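Local coordinates for Di-haem cytochrome c peroxidase family protein (PDB 6NX0) that binds two c-type hemes and forms a stable bis-Fe(IV) state, and is probably a peroxidase of the di-heme cytochrome c peroxidase family, at residues 227-230 with 231-235. Residues are numbered along the deposited sequence; the frame is centred on the assembly and turned at random.
Sequences TGLG and AALAG
L229 holds CG opposite its backbone N (chi1 175°), while L233, one turn later, turns CG away from its own carbonyl carbon (chi1 -67°). These two settings bring the leucines together on one side of helix 228-237. CG of L229 lies 3.9 Å from CD1 of L233, and CD1 of L229 also approaches that methyl. The two side chains cross at a slant. CG of L233 also rests 3.3 Å from the carbonyl O of L229, so the branch lies over the preceding turn.

The first two turns are tied by backbone bonds from residue i+4 to residue i. A231 N reaches T227 O at 3.1 Å, in the carbonyl plane. A232 N binds G228 O, and A234 N binds G230 O at 2.9 Å. L233 N to L229 O is the shortest of the four at 2.8 Å, with an N-H...O angle of 164°. T227 sits at the N-cap. Its OG1 turns back to a hydrogen bond with I224 O, in the last turn of the preceding helix 217-225.

The leucines face inward. L229 meets R107 and V108 of helix 99-109, and L233 meets M248 and L252 of helix 245-260. A232 touches L104 and R107, while A231 and A234 lie against the loop at R242. The helix thus packs against two others far from the centre of the chain, and the L229 side chain is about 10 Å from a heme c. Contact between side chains is purely apolar, and the carbonyls of 227-230 are each taken up by an N-H four residues on.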
# COMPACT_ATOMS: atom_id res chain seq x y z
N THR A 227 -15.37 -19.66 -20.34
CA THR A 227 -14.93 -18.47 -21.07
C THR A 227 -13.59 -18.73 -21.74
O THR A 227 -12.88 -19.72 -21.49
CB THR A 227 -14.81 -17.24 -20.14
OG1 THR A 227 -13.65 -17.36 -19.30
CG2 THR A 227 -16.06 -17.05 -19.31
N GLY A 228 -13.21 -17.77 -22.60
CA GLY A 228 -11.92 -17.86 -23.24
C GLY A 228 -10.77 -17.82 -22.26
O GLY A 228 -9.73 -18.44 -22.48
N LEU A 229 -10.95 -17.08 -21.16
CA LEU A 229 -9.93 -17.07 -20.13
C LEU A 229 -9.74 -18.46 -19.56
O LEU A 229 -8.60 -18.90 -19.32
CB LEU A 229 -10.31 -16.08 -19.02
CG LEU A 229 -9.36 -16.07 -17.84
CD1 LEU A 229 -7.93 -15.67 -18.22
CD2 LEU A 229 -9.89 -15.14 -16.76
N GLY A 230 -10.84 -19.16 -19.31
CA GLY A 230 -10.75 -20.54 -18.85
C GLY A 230 -9.94 -21.41 -19.80
O GLY A 230 -9.14 -22.24 -19.38
N ALA A 231 -10.16 -21.23 -21.11
CA ALA A 231 -9.41 -22.01 -22.09
C ALA A 231 -7.93 -21.66 -22.07
O ALA A 231 -7.08 -22.55 -22.19
CB ALA A 231 -10.01 -21.77 -23.49
N ALA A 232 -7.60 -20.37 -21.96
CA ALA A 232 -6.22 -19.95 -21.87
C ALA A 232 -5.55 -20.52 -20.63
O ALA A 232 -4.42 -21.01 -20.70
CB ALA A 232 -6.16 -18.42 -21.87
N LEU A 233 -6.25 -20.49 -19.49
CA LEU A 233 -5.66 -21.05 -18.28
C LEU A 233 -5.49 -22.55 -18.40
O LEU A 233 -4.45 -23.10 -17.99
CB LEU A 233 -6.53 -20.70 -17.06
CG LEU A 233 -6.54 -19.21 -16.71
CD1 LEU A 233 -7.71 -18.90 -15.80
CD2 LEU A 233 -5.26 -18.75 -16.04
N ALA A 234 -6.50 -23.25 -18.92
CA ALA A 234 -6.39 -24.69 -19.11
C ALA A 234 -5.29 -25.04 -20.09
O ALA A 234 -4.58 -26.04 -19.91
CB ALA A 234 -7.74 -25.23 -19.58
N GLY A 235 -5.12 -24.23 -21.14
CA GLY A 235 -4.05 -24.50 -22.10
C GLY A 235 -2.68 -24.47 -21.46
O GLY A 235 -1.81 -25.29 -21.79